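Local atomic coordinates of endo-1,3-beta-glucanase, family GH16 (Zobellia galactanivorans, PDB entry 5FUI), a protein that binds the marine storage polysaccharide laminarin through a C-terminal family 6 carbohydrate-binding module attached to a laminarinase. Residues A[69-73]-A[120-124]. Coordinates in Å, arbitrary orientation, origin at the centre of the assembly. Residues are numbered along the deposited sequence.
Sequences DGGRF and SGGWN
Residues 69-73 run from a loop into inner strand 72-77 of the five-stranded sheet. Residues 120-123 lie in the loop after strand 110-118, and N124 opens strand 124-131. The touching parts run 93° apart end to end. R72 and S120 form an antiparallel hydrogen-bonded pair, CA to CA 5.0 Å. R72 N donates to S120 O (3.0 Å), and S120 N to R72 O (3.1 Å). G70 (phi/psi 92/0) and G122 (89/28) have left-handed backbones, where a CB would strike the preceding carbonyl. G71 CA makes CA-H...O contacts with S120 O (3.4 Å) and G121 O (3.6 Å). A CB on G71 would clash with W123 CB.

F73 and W123 have chi1 p (61° and 56°), chi2 -92° and -79°, and CA-to-CB bonds toward the other segment. F73 and the six-membered ring of W123 form an offset stack, centroids 4.3 Å apart and planes at 21°. F73 CB lies 3.4 Å from W123 CZ2. R72 is extended (ttt) and leads away to a salt bridge with E86. One water accepts from S120 OG (3.0 Å) and donates to D69 O (3.0 Å) and G121 O (2.7 Å).

This ties the 120-123 loop to strand 72-77 and its lead-in loop in the CBM6 beta-sandwich. G122 touches a bound 2-aminomethyl-pyridine. Polar backbone groups are satisfied toward the more exposed side and the ring stack is buried, so polar and aromatic contacts both hold the loop.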
loop_
_atom_site.group_PDB
_atom_site.type_symbol
_atom_site.label_atom_id
_atom_site.label_comp_id
_atom_site.label_asym_id
_atom_site.label_seq_id
_atom_site.Cartn_x
_atom_site.Cartn_y
_atom_site.Cartn_z
ATOM N N ASP A 69 0.764 8.088 -15.757
ATOM C CA ASP A 69 1.930 8.543 -15.006
ATOM C C ASP A 69 1.495 9.241 -13.722
ATOM O O ASP A 69 0.416 9.897 -13.658
ATOM C CB ASP A 69 2.704 9.567 -15.845
ATOM C CG ASP A 69 3.186 8.995 -17.149
ATOM O OD1 ASP A 69 3.647 7.853 -17.176
ATOM O OD2 ASP A 69 3.147 9.729 -18.153
ATOM N N GLY A 70 2.375 9.206 -12.744
ATOM C CA GLY A 70 2.245 10.087 -11.563
ATOM C C GLY A 70 1.500 9.604 -10.338
ATOM O O GLY A 70 1.379 10.351 -9.344
ATOM N N GLY A 71 0.968 8.380 -10.356
ATOM C CA GLY A 71 0.343 7.848 -9.117
ATOM C C GLY A 71 1.361 7.893 -7.985
ATOM O O GLY A 71 2.555 7.581 -8.195
ATOM N N ARG A 72 0.940 8.232 -6.786
ATOM C CA ARG A 72 1.918 8.426 -5.701
ATOM C C ARG A 72 1.164 8.266 -4.422
ATOM O O ARG A 72 0.023 8.754 -4.289
ATOM C CB ARG A 72 2.533 9.856 -5.784
ATOM C CG ARG A 72 3.714 9.978 -4.846
ATOM C CD ARG A 72 4.189 11.465 -4.925
ATOM N NE ARG A 72 5.383 11.563 -4.095
ATOM C CZ ARG A 72 6.616 11.516 -4.528
ATOM N NH1 ARG A 72 6.875 11.455 -5.823
ATOM N NH2 ARG A 72 7.600 11.585 -3.660
ATOM N N PHE A 73 1.768 7.583 -3.459
ATOM C CA PHE A 73 1.108 7.437 -2.155
ATOM C C PHE A 73 2.136 7.427 -1.039
ATOM O O PHE A 73 3.340 7.199 -1.283
ATOM C CB PHE A 73 0.193 6.189 -2.093
ATOM C CG PHE A 73 0.908 4.877 -2.304
ATOM C CD1 PHE A 73 1.011 4.328 -3.646
ATOM C CD2 PHE A 73 1.405 4.151 -1.205
ATOM C CE1 PHE A 73 1.598 3.092 -3.779
ATOM C CE2 PHE A 73 2.001 2.915 -1.379
ATOM C CZ PHE A 73 2.070 2.359 -2.658
ATOM N N SER A 120 -1.335 11.363 -5.279
ATOM C CA SER A 120 -1.798 11.564 -6.654
ATOM C C SER A 120 -2.488 10.217 -7.051
ATOM O O SER A 120 -1.890 9.109 -6.891
ATOM C CB SER A 120 -0.632 11.806 -7.591
ATOM O OG SER A 120 -1.190 12.072 -8.839
ATOM N N GLY A 121 -3.772 10.308 -7.457
ATOM C CA GLY A 121 -4.506 9.123 -7.824
ATOM C C GLY A 121 -4.086 8.505 -9.170
ATOM O O GLY A 121 -3.048 8.844 -9.766
ATOM N N GLY A 122 -4.955 7.545 -9.579
ATOM C CA GLY A 122 -4.738 6.882 -10.877
ATOM C C GLY A 122 -3.857 5.647 -10.806
ATOM O O GLY A 122 -3.240 5.311 -11.777
ATOM N N TRP A 123 -3.846 4.981 -9.670
ATOM C CA TRP A 123 -3.074 3.760 -9.441
ATOM C C TRP A 123 -3.940 2.756 -8.727
ATOM O O TRP A 123 -4.984 3.113 -8.101
ATOM C CB TRP A 123 -1.759 4.043 -8.644
ATOM C CG TRP A 123 -2.028 4.747 -7.309
ATOM C CD1 TRP A 123 -2.291 6.092 -7.143
ATOM C CD2 TRP A 123 -2.113 4.134 -5.979
ATOM N NE1 TRP A 123 -2.467 6.393 -5.789
ATOM C CE2 TRP A 123 -2.406 5.198 -5.062
ATOM C CE3 TRP A 123 -1.980 2.819 -5.473
ATOM C CZ2 TRP A 123 -2.564 4.971 -3.701
ATOM C CZ3 TRP A 123 -2.085 2.632 -4.070
ATOM C CH2 TRP A 123 -2.386 3.698 -3.229
ATOM N N ASN A 124 -3.562 1.465 -8.932
ATOM C CA ASN A 124 -4.288 0.325 -8.279
ATOM C C ASN A 124 -3.340 -0.387 -7.338
ATOM O O ASN A 124 -2.074 -0.342 -7.582
ATOM C CB ASN A 124 -4.758 -0.684 -9.299
ATOM C CG ASN A 124 -5.875 -0.175 -10.228
ATOM O OD1 ASN A 124 -6.045 -0.759 -11.341
ATOM N ND2 ASN A 124 -6.563 0.858 -9.865
HETATM O O HOH W 1 -1.430 10.439 -11.304
#